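Local atomic coordinates of N-alpha-acetyltransferase (PDB entry 4R3L), a protein that transfers the acetyl group of acetyl-CoA to the free alpha-amino group of protein N-termini, with a preference for substrates that begin with serine. Residues Phe74-Gln79 / Ala160-Arg165. Numbering follows the deposited sequence.
Sequences FSNIKQ and AYLMAR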
loop_
_atom_site.group_PDB
_atom_site.type_symbol
_atom_site.label_atom_id
_atom_site.label_comp_id
_atom_site.label_asym_id
_atom_site.label_seq_id
_atom_site.Cartn_x
_atom_site.Cartn_y
_atom_site.Cartn_z
ATOM N N PHE A 74 -1.230 -18.680 2.954
ATOM C CA PHE A 74 -1.440 -18.776 4.378
ATOM C C PHE A 74 -1.724 -17.402 4.997
ATOM O O PHE A 74 -1.061 -16.409 4.696
ATOM C CB PHE A 74 -0.237 -19.441 5.044
ATOM C CG PHE A 74 -0.065 -20.889 4.656
ATOM C CD1 PHE A 74 -1.021 -21.831 5.009
ATOM C CD2 PHE A 74 1.030 -21.297 3.922
ATOM C CE1 PHE A 74 -0.869 -23.163 4.651
ATOM C CE2 PHE A 74 1.189 -22.634 3.563
ATOM C CZ PHE A 74 0.229 -23.561 3.925
ATOM N N SER A 75 -2.746 -17.365 5.843
ATOM C CA SER A 75 -3.109 -16.169 6.589
ATOM C C SER A 75 -1.989 -15.765 7.538
ATOM O O SER A 75 -1.315 -16.622 8.106
ATOM C CB SER A 75 -4.403 -16.414 7.369
ATOM O OG SER A 75 -4.649 -15.359 8.280
ATOM N N ASN A 76 -1.765 -14.465 7.702
ATOM C CA ASN A 76 -0.767 -14.011 8.664
ATOM C C ASN A 76 -1.448 -13.451 9.897
ATOM O O ASN A 76 -0.813 -12.836 10.752
ATOM C CB ASN A 76 0.172 -12.976 8.042
ATOM C CG ASN A 76 -0.565 -11.915 7.275
ATOM O OD1 ASN A 76 -1.497 -11.308 7.792
ATOM N ND2 ASN A 76 -0.157 -11.684 6.032
ATOM N N ILE A 77 -2.754 -13.674 9.976
ATOM C CA ILE A 77 -3.528 -13.327 11.154
ATOM C C ILE A 77 -3.842 -14.578 11.970
ATOM O O ILE A 77 -3.715 -14.582 13.192
ATOM C CB ILE A 77 -4.839 -12.612 10.787
ATOM C CG1 ILE A 77 -4.541 -11.377 9.929
ATOM C CG2 ILE A 77 -5.596 -12.223 12.044
ATOM C CD1 ILE A 77 -5.749 -10.469 9.674
ATOM N N LYS A 78 -4.228 -15.647 11.283
ATOM C CA LYS A 78 -4.645 -16.875 11.956
ATOM C C LYS A 78 -3.490 -17.649 12.595
ATOM O O LYS A 78 -2.404 -17.770 12.021
ATOM C CB LYS A 78 -5.393 -17.775 10.973
ATOM C CG LYS A 78 -6.857 -17.412 10.823
ATOM C CD LYS A 78 -7.511 -18.174 9.683
ATOM C CE LYS A 78 -8.996 -17.866 9.605
ATOM N NZ LYS A 78 -9.259 -16.402 9.594
ATOM N N GLN A 79 -3.750 -18.170 13.792
ATOM C CA GLN A 79 -2.786 -18.969 14.542
ATOM C C GLN A 79 -2.404 -20.241 13.791
ATOM O O GLN A 79 -1.246 -20.661 13.797
ATOM C CB GLN A 79 -3.354 -19.340 15.915
ATOM C CG GLN A 79 -3.632 -18.162 16.842
ATOM C CD GLN A 79 -4.983 -17.517 16.591
ATOM O OE1 GLN A 79 -5.725 -17.925 15.696
ATOM N NE2 GLN A 79 -5.311 -16.506 17.389
ATOM N N ALA A 160 10.930 -4.599 10.126
ATOM C CA ALA A 160 9.593 -4.165 9.723
ATOM C C ALA A 160 8.535 -4.731 10.657
ATOM O O ALA A 160 8.673 -5.836 11.169
ATOM C CB ALA A 160 9.286 -4.595 8.307
ATOM N N TYR A 161 7.468 -3.972 10.867
ATOM C CA TYR A 161 6.264 -4.553 11.416
ATOM C C TYR A 161 5.439 -5.096 10.269
ATOM O O TYR A 161 5.225 -4.386 9.296
ATOM C CB TYR A 161 5.427 -3.521 12.175
ATOM C CG TYR A 161 6.031 -2.971 13.441
ATOM C CD1 TYR A 161 6.327 -3.799 14.513
ATOM C CD2 TYR A 161 6.252 -1.606 13.585
ATOM C CE1 TYR A 161 6.864 -3.284 15.679
ATOM C CE2 TYR A 161 6.783 -1.085 14.745
ATOM C CZ TYR A 161 7.090 -1.927 15.788
ATOM O OH TYR A 161 7.625 -1.392 16.948
ATOM N N LEU A 162 4.958 -6.327 10.380
ATOM C CA LEU A 162 3.901 -6.785 9.488
ATOM C C LEU A 162 2.576 -6.396 10.131
ATOM O O LEU A 162 2.218 -6.907 11.186
ATOM C CB LEU A 162 3.956 -8.295 9.243
ATOM C CG LEU A 162 3.196 -8.778 7.991
ATOM C CD1 LEU A 162 3.724 -10.123 7.520
ATOM C CD2 LEU A 162 1.695 -8.896 8.226
ATOM N N MET A 163 1.863 -5.471 9.506
ATOM C CA MET A 163 0.605 -5.015 10.064
ATOM C C MET A 163 -0.523 -5.537 9.197
ATOM O O MET A 163 -0.406 -5.566 7.969
ATOM C CB MET A 163 0.617 -3.501 10.173
ATOM C CG MET A 163 1.708 -3.035 11.142
ATOM S SD MET A 163 1.576 -1.311 11.552
ATOM C CE MET A 163 0.046 -1.312 12.488
ATOM N N ALA A 164 -1.592 -5.999 9.831
ATOM C CA ALA A 164 -2.656 -6.661 9.095
ATOM C C ALA A 164 -4.009 -6.406 9.719
ATOM O O ALA A 164 -4.119 -6.096 10.907
ATOM C CB ALA A 164 -2.407 -8.145 9.013
ATOM N N ARG A 165 -5.043 -6.550 8.913
ATOM C CA ARG A 165 -6.389 -6.558 9.469
ATOM C C ARG A 165 -7.320 -7.333 8.554
ATOM O O ARG A 165 -7.108 -7.383 7.335
ATOM C CB ARG A 165 -6.898 -5.134 9.685
ATOM C CG ARG A 165 -6.857 -4.261 8.458
ATOM C CD ARG A 165 -7.862 -3.112 8.581
ATOM N NE ARG A 165 -9.219 -3.586 8.344
ATOM C CZ ARG A 165 -10.308 -2.823 8.365
ATOM N NH1 ARG A 165 -10.217 -1.524 8.623
ATOM N NH2 ARG A 165 -11.491 -3.364 8.124
#
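Asn76 and Ile77 lean from a loop onto Leu162 and Ala164 of strand 160-165. The amide carbon CG of Asn76 lies 3.9 Å from CD2 of Leu162, and the two side chains meet at a slant. CG of Asn76 sits between its own backbone N and carbonyl carbon (chi1 47°). This turns the amide group toward the strand, where it also comes close to the methyl of Ala164. Ile77 reaches further along the strand. CG1 of Ile77 lies 4.0 Å from CB of Ala164. The extended CG1 branch (chi2 -171°) carries CD1 of Ile77 past that methyl to the main chain, 3.7 Å from C of Arg165. The Arg165 side chain itself starts off away from the loop, and its NH1 hydrogen-bonds to the carbonyl O of Leu142. In this GNAT domain the loop joins the antiparallel strands 61-72 and 83-94. It lies against Tyr125, Leu162 and Ala164 of strands 123-129 and 160-166, while Met163 points away from it and touches helix 133-141. The loop turns at Ser75, a site important for loop conformations and thermostability. OG of Ser75 accepts from N of Ile77 at 3.1 Å, forming an ST turn, and from N of Lys78 at 3.0 Å, forming an ST motif. Glu123 OE2 accepts a hydrogen bond from N of Asn76. The side chains of Leu162 and Glu127, a zinc-binding residue, lie about 4 Å apart at their nearest atoms.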